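Local coordinates for protein Ufm1-specific protease (Caenorhabditis elegans, PDB 5EJJ) that cleaves the peptide bond at the C-terminal glycine of the ubiquitin-like modifier ufm-1 as a thiol protease, and helps bring certain odorant receptors to olfactory cilia, at residues E125-V130 with K191-Y196; S68-I73 with V244-F249; S290-P295 with L341-E346; A181-L186 with G250-D255; V46-F51 with W298-H303. All blocks are in the same frame, centred on the assembly; numbering follows the deposited sequence.

Contacts 1 and 3 are buried, contact 5 is partly buried, and contacts 2 and 4 lie at the surface, contact 4 farthest from the chain centre. Contacts 1 and 2 share a sheet through the neighbouring strands 127-139 and 235-247, whereas contacts 3 and 5 meet in the two-stranded pair 289-293 and 302-306. Contacts 2 and 5 join the N-terminal MPN domain to the UfSP2-type N-terminal region without any direct hydrogen bond: contact 2 sets a carboxylate against proline and phenylalanine rings, contact 5 packs aromatic and aliphatic side chains, and each has one bridging water. Contacts 1 and 3 each add a direct bond to such a water. Contact 4 is the most polar, with three direct bonds.

Contact 1. Residues E125-V130 with K191-Y196; sequences EGASCV and KGAVPY
A single direct hydrogen bond ties the beginning of the strand in 125-130 to the loop 191-196. The hydroxyl of Ser128 donates to the carbonyl of Pro195, with Ser128 OG and Pro195 O 2.7 Å apart. The donor lies in the carbonyl plane on a lone pair, at a C=O...OG angle of 123°. The CB of Ser128 already points at the loop, and OG is held beside the backbone N, anti to the carbonyl carbon (chi1 -75°). At the other end a water bridges the backbones: it accepts from Gly126 N at 3.2 Å and gives a weak bond to Lys191 O.

In the middle, Gly126 O faces the peptide between Val194 and Pro195, whose proline nitrogen has no hydrogen to offer. The pyrrolidine ring reaches past it, with Pro195 CD 3.6 Å from Glu125 O. With its positive phi of 92°, Gly126 has a backbone shape in which a CB would run into the preceding carbonyl.

Apolar packing is small, consisting of the methyl groups Ala127 CB and Ala193 CB at 3.9 Å.

The contact is thus a loop packed on the start of a sheet strand, held by one side-chain-to-backbone bond and a water. The loop leads from helix 187-190 and folds back over the first residues of strand 127-139 just before it enters strand 199-205. Strand 127-139 is flanked by 199-205, parallel, and 235-247, antiparallel, while Glu125, which precedes the strand, forms a salt bridge with Arg43.

Contact 2. Residues S68-I73 with V244-F249; sequences SLSADI and VFPAFF
No direct hydrogen bond crosses between the turn 68-73 and the strand end 244-249; what meets instead is a carboxylate with a proline and a phenylalanine ring. The side chain of Asp72 has its CG between the backbone N and the carbonyl carbon (chi1 71°), with CB pointing at the strand. OD2 approaches the outer end of the Phe248 ring obliquely, and Asp72 OD2 stands 3.4 Å from both Phe248 CE2 and CZ. The carboxylate and ring planes are 59° apart, and Asp72 CB lies in the ring plane at its edge. The other oxygen lies against the proline ring, Asp72 OD1 3.5 Å from Pro246 CG. The negative charge is met outside this pair of segments by Arg40, whose NE forms a salt bridge with Asp72 OD2.

Water supplies the polar link between the backbones. It donates to Val244 O at 3.2 Å and accepts a weak bond from Ala71 N.

Within the first segment a type I turn from Ser70 to Ile73 is closed by Ile73 N donating to Ser70 O at 2.9 Å. This turn presents Ala71 and Asp72 together to the strand, while Ser70 OG hydrogen-bonds to His303.

The turn links helix 59-68 to strand 74-81 and rests on the end of strand 235-247, an outermost strand of its five-stranded sheet. Alongside runs helix 253-280, whose Arg259 touches both Asp72 and Phe248, and whose Arg266 bonds carbonyls of the turn.

Contact 3. Residues S290-P295 with L341-E346; sequences SATYLP and LALHSE
Backbone pairing at Thr292 and Leu341 is the tight part of this contact. Leu341 N donates to Thr292 O over 2.8 Å, with an N-H...O angle of 149°, and the donor lies nearly along the C=O axis (160° at the oxygen). The reverse link goes through water, which accepts from Thr292 N at 2.8 Å and donates to Leu341 O at 2.5 Å. Both backbone polar atoms of Thr292 are therefore engaged by one residue, directly at one end and by water at the other. The Leu341 side chain closes over this bond: CG is beside the backbone N, anti to the carbonyl carbon, and Leu341 CG comes 3.6 Å from Thr292 O. Beyond it, Leu341 CD1 packs on Leu294 CB at 4.0 Å.

Farther along, packing loosens. Thr292 CG2 and Leu343 CD1 touch at 4.2 Å where the two side chains cross at about a right angle. Thr292 OG1 turns to Glu242 for its hydrogen bond. Ser345 and Glu346 at the loop's end are exposed to solvent.

Tyr293 pairs with Leu302 in the antiparallel hairpin of strands 289-293 and 302-306, so the peptide groups of Thr292 face the other edge. There Thr292 and Leu341 follow the pattern of an antiparallel hydrogen-bonded pair in which water replaces one of the two bonds.

Contact 4. Residues A181-L186 with G250-D255; sequences AQQKYL and GDSSLD
Ser253 sits with its CB over one face of the Tyr185 ring, in a CH-pi contact: Ser253 CB is 4.0 Å from the centroid and 26° off the ring normal. With CG anti to the backbone N, the Tyr185 ring passes Ser253 at its CG side and runs on away from it, its OH bonded to Val172 N. Ser253 OG, between the backbone N and the carbonyl carbon, accepts from Gln182 N at 3.1 Å and also hydrogen-bonds to Gln176 OE1. In return Ser253 N donates almost straight (174°) to Gln182 O at 3.1 Å, from above the carbonyl plane (41° out of it). Gln183, bent at chi2, folds its amide back to Ser252, Gln183 OE1 3.5 Å from Ser252 CB. Tyr185 N adds a bond to Asp251 O at 3.3 Å.

Ser252 is the N-cap of helix 253-280 and forms a capping box with Asp255: Ser252 N donates to Asp255 OD2 at 3.2 Å, on its anti lone pair, while Asp255 N returns a weak bond to Ser252 OG. The helix start is capped from within, and Ser253 N is satisfied by the loop. The Asp255 carboxylate probably also interacts favourably with the positive helix end.

Contact 5. Residues V46-F51 with W298-H303; sequences VIHVLF and WVSLLH
A classic beta bulge lies at the heart of this contact: Ile47 and His48, consecutive residues of strand 45-53, both face Phe38 of the adjacent strand and both direct their CB atoms at segment 298-303. The strand is an outermost one of the four-stranded mixed sheet in the N-terminal MPN domain, so the bulge presents two neighbouring side chains to the loop that precedes strand 302-306.

The His48 imidazole points its CE1 at one face of the Trp298 indole, off-centre, with His48 CE1 3.3 Å from Trp298 CE3. The pair is oblique: the imidazole plane and that of the six-membered ring of Trp298 are inclined at 46°, their centroids 4.2 Å apart. Ile47 CG2 lies 3.7 Å above one face of the His48 ring plane, so the imidazole is packed by its own neighbour as well as by the tryptophan. The same Ile47 CG2 methyl touches Val299 CG2 at 4.1 Å and Ser300 CB at an equal distance, while Ile73, in the turn after helix 59-68, contacts both Ile47 and Ser300.

The polar link between the two backbones passes through one water, which accepts from Val299 N at 2.9 Å and gives a weak bond to Ile47 O at 3.4 Å.

Contact 1. Residues E125-V130 with K191-Y196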
# COMPACT_ATOMS: atom_id res chain seq x y z
N GLU A 125 -9.72 1.66 -8.84
CA GLU A 125 -10.33 2.46 -9.88
C GLU A 125 -9.75 3.85 -9.71
O GLU A 125 -9.57 4.30 -8.58
CB GLU A 125 -11.82 2.49 -9.62
CG GLU A 125 -12.66 2.82 -10.80
CD GLU A 125 -14.14 2.72 -10.47
OE1 GLU A 125 -14.59 1.65 -9.95
OE2 GLU A 125 -14.86 3.72 -10.73
N GLY A 126 -9.43 4.52 -10.81
CA GLY A 126 -9.05 5.93 -10.78
C GLY A 126 -7.58 6.26 -10.64
O GLY A 126 -6.74 5.42 -10.32
N ALA A 127 -7.26 7.52 -10.90
CA ALA A 127 -5.91 8.03 -10.68
C ALA A 127 -5.87 8.76 -9.34
O ALA A 127 -6.91 9.08 -8.76
CB ALA A 127 -5.51 8.94 -11.82
N SER A 128 -4.67 9.01 -8.83
CA SER A 128 -4.49 9.84 -7.64
C SER A 128 -3.95 11.22 -8.01
O SER A 128 -2.84 11.30 -8.50
CB SER A 128 -3.49 9.20 -6.68
OG SER A 128 -4.07 8.10 -6.02
N CYS A 129 -4.72 12.28 -7.76
CA CYS A 129 -4.19 13.65 -7.82
C CYS A 129 -3.49 14.00 -6.52
O CYS A 129 -4.00 13.66 -5.46
CB CYS A 129 -5.31 14.65 -8.01
SG CYS A 129 -6.30 14.31 -9.43
N VAL A 130 -2.37 14.70 -6.57
CA VAL A 130 -1.64 15.01 -5.35
C VAL A 130 -1.00 16.41 -5.37
O VAL A 130 -0.64 16.91 -6.42
CB VAL A 130 -0.59 13.93 -5.08
CG1 VAL A 130 0.36 13.87 -6.23
CG2 VAL A 130 0.17 14.20 -3.82
N LYS A 191 -7.98 6.91 -17.18
CA LYS A 191 -8.85 5.98 -17.91
C LYS A 191 -8.85 4.54 -17.42
O LYS A 191 -9.88 4.03 -16.95
CB LYS A 191 -8.58 6.01 -19.41
CG LYS A 191 -9.81 5.59 -20.23
CD LYS A 191 -9.42 5.10 -21.63
CE LYS A 191 -10.59 4.46 -22.38
NZ LYS A 191 -10.12 3.75 -23.62
N GLY A 192 -7.72 3.88 -17.54
CA GLY A 192 -7.60 2.56 -16.94
C GLY A 192 -6.61 2.71 -15.83
O GLY A 192 -5.72 1.88 -15.63
N ALA A 193 -6.73 3.81 -15.10
CA ALA A 193 -5.70 4.15 -14.13
C ALA A 193 -5.84 3.39 -12.80
O ALA A 193 -6.90 2.84 -12.48
CB ALA A 193 -5.66 5.66 -13.91
N VAL A 194 -4.76 3.33 -12.04
CA VAL A 194 -4.85 2.81 -10.69
C VAL A 194 -4.25 3.74 -9.63
O VAL A 194 -3.13 4.22 -9.77
CB VAL A 194 -4.23 1.40 -10.56
CG1 VAL A 194 -5.22 0.36 -11.02
CG2 VAL A 194 -2.92 1.32 -11.33
N PRO A 195 -4.98 3.96 -8.53
CA PRO A 195 -4.62 4.92 -7.47
C PRO A 195 -3.19 4.81 -6.87
O PRO A 195 -2.70 5.81 -6.36
CB PRO A 195 -5.67 4.63 -6.38
CG PRO A 195 -6.16 3.25 -6.68
CD PRO A 195 -6.17 3.18 -8.16
N TYR A 196 -2.55 3.64 -6.92
CA TYR A 196 -1.26 3.52 -6.24
C TYR A 196 -0.06 3.83 -7.13
O TYR A 196 1.08 3.74 -6.66
CB TYR A 196 -1.09 2.15 -5.55
CG TYR A 196 -1.10 0.99 -6.52
CD1 TYR A 196 -2.28 0.40 -6.91
CD2 TYR A 196 0.08 0.48 -7.05
CE1 TYR A 196 -2.31 -0.65 -7.80
CE2 TYR A 196 0.06 -0.58 -7.95
CZ TYR A 196 -1.14 -1.14 -8.32
OH TYR A 196 -1.18 -2.20 -9.21
O HOH W 1 -10.15 3.30 -13.72

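Contact 2. Residues S68-I73 with V244-F249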
# COMPACT_ATOMS: atom_id res chain seq x y z
N SER A 68 -9.45 9.71 7.45
CA SER A 68 -8.32 8.95 6.96
C SER A 68 -8.58 8.23 5.65
O SER A 68 -7.66 7.71 5.04
CB SER A 68 -7.90 7.95 8.01
OG SER A 68 -7.51 8.67 9.16
N LEU A 69 -9.84 8.22 5.22
CA LEU A 69 -10.23 7.58 3.99
C LEU A 69 -10.25 8.59 2.84
O LEU A 69 -10.26 9.80 3.06
CB LEU A 69 -11.60 6.96 4.17
CG LEU A 69 -11.65 6.16 5.45
CD1 LEU A 69 -13.02 5.60 5.66
CD2 LEU A 69 -10.66 5.05 5.36
N SER A 70 -10.24 8.08 1.61
CA SER A 70 -10.24 8.93 0.43
C SER A 70 -11.49 9.74 0.35
O SER A 70 -12.56 9.29 0.73
CB SER A 70 -10.09 8.12 -0.85
OG SER A 70 -8.74 7.86 -1.12
N ALA A 71 -11.33 10.94 -0.20
CA ALA A 71 -12.33 12.00 -0.14
C ALA A 71 -13.67 11.64 -0.75
O ALA A 71 -14.69 12.20 -0.35
CB ALA A 71 -11.78 13.25 -0.77
N ASP A 72 -13.70 10.69 -1.69
CA ASP A 72 -14.97 10.29 -2.29
C ASP A 72 -15.78 9.31 -1.43
O ASP A 72 -16.89 8.93 -1.78
CB ASP A 72 -14.73 9.69 -3.67
CG ASP A 72 -14.06 8.33 -3.61
OD1 ASP A 72 -12.96 8.20 -3.01
OD2 ASP A 72 -14.64 7.38 -4.16
N ILE A 73 -15.22 8.93 -0.29
CA ILE A 73 -15.80 7.92 0.55
C ILE A 73 -16.29 8.52 1.86
O ILE A 73 -15.61 9.34 2.46
CB ILE A 73 -14.73 6.87 0.84
CG1 ILE A 73 -14.41 6.14 -0.45
CG2 ILE A 73 -15.17 5.90 1.91
CD1 ILE A 73 -13.60 4.91 -0.24
N VAL A 244 -3.82 13.97 -1.19
CA VAL A 244 -4.14 13.07 -2.29
C VAL A 244 -5.64 12.89 -2.43
O VAL A 244 -6.32 12.60 -1.46
CB VAL A 244 -3.56 11.69 -2.05
CG1 VAL A 244 -3.74 10.87 -3.27
CG2 VAL A 244 -2.11 11.79 -1.69
N PHE A 245 -6.15 13.07 -3.65
CA PHE A 245 -7.56 12.81 -3.93
C PHE A 245 -7.76 12.09 -5.27
O PHE A 245 -7.00 12.31 -6.22
CB PHE A 245 -8.37 14.09 -3.88
CG PHE A 245 -8.01 15.11 -4.93
CD1 PHE A 245 -6.97 16.00 -4.72
CD2 PHE A 245 -8.75 15.21 -6.11
CE1 PHE A 245 -6.66 16.98 -5.67
CE2 PHE A 245 -8.44 16.18 -7.07
CZ PHE A 245 -7.39 17.06 -6.85
N PRO A 246 -8.75 11.19 -5.35
CA PRO A 246 -8.98 10.40 -6.56
C PRO A 246 -9.52 11.16 -7.76
O PRO A 246 -10.44 11.95 -7.64
CB PRO A 246 -10.01 9.36 -6.10
CG PRO A 246 -10.61 9.93 -4.92
CD PRO A 246 -9.55 10.67 -4.23
N ALA A 247 -8.91 10.90 -8.92
CA ALA A 247 -9.39 11.31 -10.24
C ALA A 247 -10.05 10.11 -10.91
O ALA A 247 -9.36 9.18 -11.36
CB ALA A 247 -8.22 11.74 -11.08
N PHE A 248 -11.38 10.08 -10.96
CA PHE A 248 -12.06 8.95 -11.58
C PHE A 248 -12.38 9.27 -13.03
O PHE A 248 -12.69 10.42 -13.37
CB PHE A 248 -13.35 8.60 -10.83
CG PHE A 248 -13.11 8.07 -9.45
CD1 PHE A 248 -12.52 6.83 -9.27
CD2 PHE A 248 -13.48 8.80 -8.34
CE1 PHE A 248 -12.29 6.32 -8.01
CE2 PHE A 248 -13.25 8.31 -7.07
CZ PHE A 248 -12.66 7.06 -6.91
N PHE A 249 -12.27 8.27 -13.90
CA PHE A 249 -12.59 8.46 -15.30
C PHE A 249 -14.04 8.91 -15.43
O PHE A 249 -14.95 8.27 -14.89
CB PHE A 249 -12.34 7.18 -16.09
CG PHE A 249 -12.80 7.25 -17.53
CD1 PHE A 249 -11.93 7.68 -18.54
CD2 PHE A 249 -14.08 6.85 -17.89
CE1 PHE A 249 -12.35 7.74 -19.86
CE2 PHE A 249 -14.49 6.91 -19.19
CZ PHE A 249 -13.63 7.35 -20.18
O HOH W 2 -8.94 11.87 0.16

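Contact 3. Residues S290-P295 with L341-E346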
# COMPACT_ATOMS: atom_id res chain seq x y z
N SER A 290 3.30 13.63 6.68
CA SER A 290 2.22 13.12 5.85
C SER A 290 2.56 11.83 5.11
O SER A 290 3.55 11.76 4.37
CB SER A 290 1.77 14.18 4.86
OG SER A 290 0.56 14.74 5.31
N ALA A 291 1.71 10.82 5.28
CA ALA A 291 1.88 9.55 4.59
C ALA A 291 0.60 9.10 3.89
O ALA A 291 -0.51 9.44 4.31
CB ALA A 291 2.35 8.46 5.56
N THR A 292 0.78 8.34 2.82
CA THR A 292 -0.31 7.66 2.13
C THR A 292 0.06 6.18 1.98
O THR A 292 1.22 5.85 1.69
CB THR A 292 -0.56 8.26 0.74
OG1 THR A 292 -0.67 9.68 0.85
CG2 THR A 292 -1.83 7.74 0.17
N TYR A 293 -0.90 5.29 2.22
CA TYR A 293 -0.67 3.87 2.14
C TYR A 293 -1.75 3.22 1.32
O TYR A 293 -2.82 3.80 1.10
CB TYR A 293 -0.74 3.25 3.52
CG TYR A 293 0.23 3.82 4.50
CD1 TYR A 293 -0.11 4.89 5.30
CD2 TYR A 293 1.49 3.29 4.62
CE1 TYR A 293 0.78 5.43 6.20
CE2 TYR A 293 2.40 3.80 5.52
CZ TYR A 293 2.04 4.87 6.30
OH TYR A 293 2.97 5.37 7.18
N LEU A 294 -1.47 2.00 0.88
CA LEU A 294 -2.48 1.12 0.31
C LEU A 294 -2.35 -0.17 1.08
O LEU A 294 -1.58 -1.03 0.68
CB LEU A 294 -2.19 0.85 -1.16
CG LEU A 294 -3.14 -0.13 -1.84
CD1 LEU A 294 -4.55 0.32 -1.60
CD2 LEU A 294 -2.87 -0.18 -3.32
N PRO A 295 -3.06 -0.28 2.20
CA PRO A 295 -2.96 -1.49 3.01
C PRO A 295 -3.27 -2.72 2.20
O PRO A 295 -3.92 -2.61 1.17
CB PRO A 295 -4.02 -1.27 4.08
CG PRO A 295 -4.03 0.21 4.27
CD PRO A 295 -3.87 0.75 2.86
N LEU A 341 3.45 5.16 0.17
CA LEU A 341 3.64 5.37 -1.25
C LEU A 341 4.30 6.72 -1.40
O LEU A 341 4.12 7.63 -0.58
CB LEU A 341 2.31 5.32 -1.99
CG LEU A 341 1.51 4.12 -1.50
CD1 LEU A 341 0.14 3.99 -2.17
CD2 LEU A 341 2.32 2.85 -1.65
N ALA A 342 5.11 6.87 -2.42
CA ALA A 342 5.71 8.17 -2.63
C ALA A 342 5.04 8.72 -3.88
O ALA A 342 5.48 8.46 -5.02
CB ALA A 342 7.20 8.04 -2.80
N LEU A 343 3.95 9.45 -3.68
CA LEU A 343 3.15 9.85 -4.82
C LEU A 343 3.59 11.23 -5.25
O LEU A 343 3.57 11.56 -6.45
CB LEU A 343 1.65 9.81 -4.48
CG LEU A 343 1.07 8.50 -3.94
CD1 LEU A 343 -0.40 8.66 -3.67
CD2 LEU A 343 1.28 7.31 -4.86
N HIS A 344 4.02 12.02 -4.28
CA HIS A 344 4.51 13.35 -4.60
C HIS A 344 6.02 13.35 -4.78
O HIS A 344 6.75 12.68 -4.04
CB HIS A 344 4.09 14.37 -3.55
CG HIS A 344 4.23 15.79 -4.01
ND1 HIS A 344 5.26 16.62 -3.61
CD2 HIS A 344 3.48 16.53 -4.87
CE1 HIS A 344 5.13 17.79 -4.19
NE2 HIS A 344 4.06 17.77 -4.96
N SER A 345 6.49 14.09 -5.78
CA SER A 345 7.89 14.07 -6.14
C SER A 345 8.78 14.70 -5.07
O SER A 345 9.98 14.43 -5.00
CB SER A 345 8.10 14.76 -7.49
OG SER A 345 7.52 16.05 -7.49
N GLU A 346 8.19 15.53 -4.23
CA GLU A 346 8.96 16.16 -3.16
C GLU A 346 8.81 15.38 -1.86
O GLU A 346 9.08 15.90 -0.77
CB GLU A 346 8.54 17.62 -2.97
CG GLU A 346 8.98 18.55 -4.10
CD GLU A 346 8.31 19.93 -4.07
OE1 GLU A 346 7.59 20.24 -3.08
OE2 GLU A 346 8.50 20.70 -5.04
O HOH W 3 3.01 8.84 1.27

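Contact 4. Residues A181-L186 with G250-D255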
# COMPACT_ATOMS: atom_id res chain seq x y z
N ALA A 181 -18.39 24.22 -15.80
CA ALA A 181 -17.81 22.89 -15.63
C ALA A 181 -17.32 22.31 -16.94
O ALA A 181 -18.06 22.27 -17.92
CB ALA A 181 -18.80 21.95 -14.97
N GLN A 182 -16.08 21.85 -16.94
CA GLN A 182 -15.51 21.17 -18.09
C GLN A 182 -15.60 19.65 -17.90
O GLN A 182 -14.82 19.06 -17.16
CB GLN A 182 -14.05 21.62 -18.28
CG GLN A 182 -13.81 23.09 -17.88
CD GLN A 182 -12.33 23.50 -17.92
OE1 GLN A 182 -11.77 23.92 -16.89
NE2 GLN A 182 -11.70 23.40 -19.10
N GLN A 183 -16.57 19.02 -18.57
CA GLN A 183 -16.77 17.57 -18.47
C GLN A 183 -15.54 16.73 -18.84
O GLN A 183 -14.65 17.20 -19.55
CB GLN A 183 -17.95 17.17 -19.33
CG GLN A 183 -19.21 17.91 -18.96
CD GLN A 183 -19.65 17.58 -17.55
OE1 GLN A 183 -19.47 16.44 -17.10
NE2 GLN A 183 -20.23 18.56 -16.85
N LYS A 184 -15.50 15.49 -18.36
CA LYS A 184 -14.43 14.55 -18.72
C LYS A 184 -13.01 15.13 -18.55
O LYS A 184 -12.08 14.74 -19.26
CB LYS A 184 -14.62 14.07 -20.16
CG LYS A 184 -16.08 13.84 -20.52
CD LYS A 184 -16.40 12.38 -20.77
CE LYS A 184 -17.91 12.12 -20.60
NZ LYS A 184 -18.21 11.17 -19.48
N TYR A 185 -12.87 16.03 -17.58
CA TYR A 185 -11.73 16.92 -17.51
C TYR A 185 -10.36 16.23 -17.48
O TYR A 185 -9.41 16.77 -18.02
CB TYR A 185 -11.89 17.97 -16.40
CG TYR A 185 -10.82 19.05 -16.42
CD1 TYR A 185 -9.80 19.05 -15.48
CD2 TYR A 185 -10.83 20.06 -17.36
CE1 TYR A 185 -8.81 20.02 -15.49
CE2 TYR A 185 -9.84 21.04 -17.37
CZ TYR A 185 -8.83 21.01 -16.43
OH TYR A 185 -7.83 21.98 -16.43
N LEU A 186 -10.25 15.05 -16.88
CA LEU A 186 -8.94 14.37 -16.91
C LEU A 186 -8.96 12.95 -17.50
O LEU A 186 -8.00 12.18 -17.29
CB LEU A 186 -8.25 14.30 -15.54
CG LEU A 186 -7.87 15.49 -14.69
CD1 LEU A 186 -9.12 16.00 -14.01
CD2 LEU A 186 -6.88 15.06 -13.64
N GLY A 250 -14.24 10.04 -16.10
CA GLY A 250 -15.56 10.52 -16.42
C GLY A 250 -16.08 11.67 -15.59
O GLY A 250 -17.20 12.13 -15.83
N ASP A 251 -15.32 12.16 -14.62
CA ASP A 251 -15.84 13.30 -13.82
C ASP A 251 -15.37 14.68 -14.28
O ASP A 251 -14.32 14.83 -14.90
CB ASP A 251 -15.74 13.12 -12.29
CG ASP A 251 -14.37 12.66 -11.83
OD1 ASP A 251 -14.30 12.05 -10.74
OD2 ASP A 251 -13.36 12.89 -12.54
N SER A 252 -16.21 15.67 -13.97
CA SER A 252 -16.06 17.04 -14.46
C SER A 252 -15.14 17.81 -13.56
O SER A 252 -15.11 17.56 -12.36
CB SER A 252 -17.42 17.75 -14.52
OG SER A 252 -17.87 18.20 -13.24
N SER A 253 -14.42 18.76 -14.14
CA SER A 253 -13.54 19.67 -13.41
C SER A 253 -14.21 20.15 -12.12
O SER A 253 -13.54 20.35 -11.12
CB SER A 253 -13.12 20.87 -14.29
OG SER A 253 -14.18 21.81 -14.47
N LEU A 254 -15.53 20.29 -12.13
CA LEU A 254 -16.24 20.63 -10.91
C LEU A 254 -16.13 19.53 -9.86
O LEU A 254 -15.82 19.79 -8.69
CB LEU A 254 -17.71 20.92 -11.17
CG LEU A 254 -18.43 21.40 -9.91
CD1 LEU A 254 -17.88 22.74 -9.46
CD2 LEU A 254 -19.92 21.50 -10.12
N ASP A 255 -16.42 18.30 -10.28
CA ASP A 255 -16.32 17.13 -9.41
C ASP A 255 -14.92 17.04 -8.82
O ASP A 255 -14.77 16.72 -7.64
CB ASP A 255 -16.62 15.84 -10.19
CG ASP A 255 -18.11 15.65 -10.51
OD1 ASP A 255 -18.97 15.86 -9.61
OD2 ASP A 255 -18.41 15.26 -11.68
O HOH W 4 -12.15 13.49 -15.56

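Contact 5. Residues V46-F51 with W298-H303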
# COMPACT_ATOMS: atom_id res chain seq x y z
N VAL A 46 -20.23 -0.16 -1.03
CA VAL A 46 -19.49 -0.14 0.22
C VAL A 46 -18.01 -0.38 -0.05
O VAL A 46 -17.68 -1.29 -0.76
CB VAL A 46 -20.01 -1.23 1.19
CG1 VAL A 46 -19.12 -1.35 2.39
CG2 VAL A 46 -21.43 -0.92 1.62
N ILE A 47 -17.11 0.42 0.51
CA ILE A 47 -15.70 0.20 0.23
C ILE A 47 -14.94 -0.34 1.44
O ILE A 47 -14.04 -1.15 1.27
CB ILE A 47 -15.00 1.48 -0.29
CG1 ILE A 47 -15.69 1.98 -1.55
CG2 ILE A 47 -13.56 1.23 -0.61
CD1 ILE A 47 -15.65 1.01 -2.65
N HIS A 48 -15.29 0.12 2.64
CA HIS A 48 -14.58 -0.28 3.86
C HIS A 48 -15.56 -0.66 4.96
O HIS A 48 -16.39 0.16 5.35
CB HIS A 48 -13.73 0.86 4.42
CG HIS A 48 -12.66 1.35 3.50
ND1 HIS A 48 -11.56 0.58 3.16
CD2 HIS A 48 -12.49 2.54 2.88
CE1 HIS A 48 -10.78 1.27 2.34
NE2 HIS A 48 -11.32 2.46 2.16
N VAL A 49 -15.47 -1.88 5.47
CA VAL A 49 -16.22 -2.22 6.66
C VAL A 49 -15.25 -2.28 7.84
O VAL A 49 -14.36 -3.12 7.88
CB VAL A 49 -16.98 -3.52 6.49
CG1 VAL A 49 -17.71 -3.85 7.76
CG2 VAL A 49 -17.96 -3.39 5.34
N LEU A 50 -15.41 -1.37 8.78
CA LEU A 50 -14.47 -1.33 9.90
C LEU A 50 -15.09 -1.78 11.22
O LEU A 50 -16.04 -1.17 11.72
CB LEU A 50 -13.83 0.04 10.02
CG LEU A 50 -12.92 0.36 8.83
CD1 LEU A 50 -12.37 1.80 8.92
CD2 LEU A 50 -11.79 -0.68 8.70
N PHE A 51 -14.56 -2.87 11.76
CA PHE A 51 -15.06 -3.42 13.01
C PHE A 51 -14.35 -2.80 14.22
O PHE A 51 -13.18 -2.39 14.13
CB PHE A 51 -14.88 -4.94 13.02
CG PHE A 51 -15.71 -5.65 12.00
CD1 PHE A 51 -15.17 -5.98 10.77
CD2 PHE A 51 -17.02 -5.97 12.25
CE1 PHE A 51 -15.94 -6.63 9.81
CE2 PHE A 51 -17.81 -6.61 11.29
CZ PHE A 51 -17.27 -6.94 10.07
N TRP A 298 -6.86 -3.58 0.45
CA TRP A 298 -7.59 -2.33 0.19
C TRP A 298 -7.63 -1.88 -1.27
O TRP A 298 -6.70 -2.10 -2.03
CB TRP A 298 -6.97 -1.22 1.02
CG TRP A 298 -7.33 -1.24 2.45
CD1 TRP A 298 -7.49 -2.33 3.24
CD2 TRP A 298 -7.58 -0.10 3.26
NE1 TRP A 298 -7.83 -1.93 4.52
CE2 TRP A 298 -7.90 -0.57 4.55
CE3 TRP A 298 -7.58 1.27 3.02
CZ2 TRP A 298 -8.20 0.29 5.59
CZ3 TRP A 298 -7.87 2.11 4.05
CH2 TRP A 298 -8.18 1.63 5.31
N VAL A 299 -8.71 -1.22 -1.67
CA VAL A 299 -8.83 -0.78 -3.05
C VAL A 299 -9.03 0.72 -3.13
O VAL A 299 -9.30 1.27 -4.19
CB VAL A 299 -9.99 -1.46 -3.76
CG1 VAL A 299 -9.75 -2.91 -3.83
CG2 VAL A 299 -11.28 -1.19 -3.01
N SER A 300 -8.91 1.39 -1.99
CA SER A 300 -8.84 2.83 -1.96
C SER A 300 -7.75 3.10 -0.92
O SER A 300 -7.52 2.27 -0.04
CB SER A 300 -10.21 3.42 -1.60
OG SER A 300 -10.13 4.76 -1.11
N LEU A 301 -7.08 4.25 -1.03
CA LEU A 301 -5.92 4.58 -0.21
C LEU A 301 -6.30 4.95 1.22
O LEU A 301 -7.46 5.18 1.52
CB LEU A 301 -5.16 5.73 -0.85
CG LEU A 301 -4.64 5.46 -2.27
CD1 LEU A 301 -4.20 6.74 -2.95
CD2 LEU A 301 -3.48 4.46 -2.22
N LEU A 302 -5.29 5.00 2.09
CA LEU A 302 -5.44 5.37 3.49
C LEU A 302 -4.51 6.55 3.75
O LEU A 302 -3.33 6.50 3.38
CB LEU A 302 -5.01 4.22 4.40
CG LEU A 302 -4.80 4.47 5.89
CD1 LEU A 302 -6.09 4.66 6.64
CD2 LEU A 302 -4.12 3.29 6.46
N HIS A 303 -5.02 7.60 4.39
CA HIS A 303 -4.30 8.86 4.49
C HIS A 303 -4.07 9.23 5.93
O HIS A 303 -5.01 9.29 6.70
CB HIS A 303 -5.08 9.96 3.82
CG HIS A 303 -5.63 9.58 2.49
ND1 HIS A 303 -5.08 10.03 1.31
CD2 HIS A 303 -6.68 8.80 2.15
CE1 HIS A 303 -5.78 9.54 0.30
NE2 HIS A 303 -6.75 8.78 0.78
O HOH W 5 -10.81 -1.32 0.32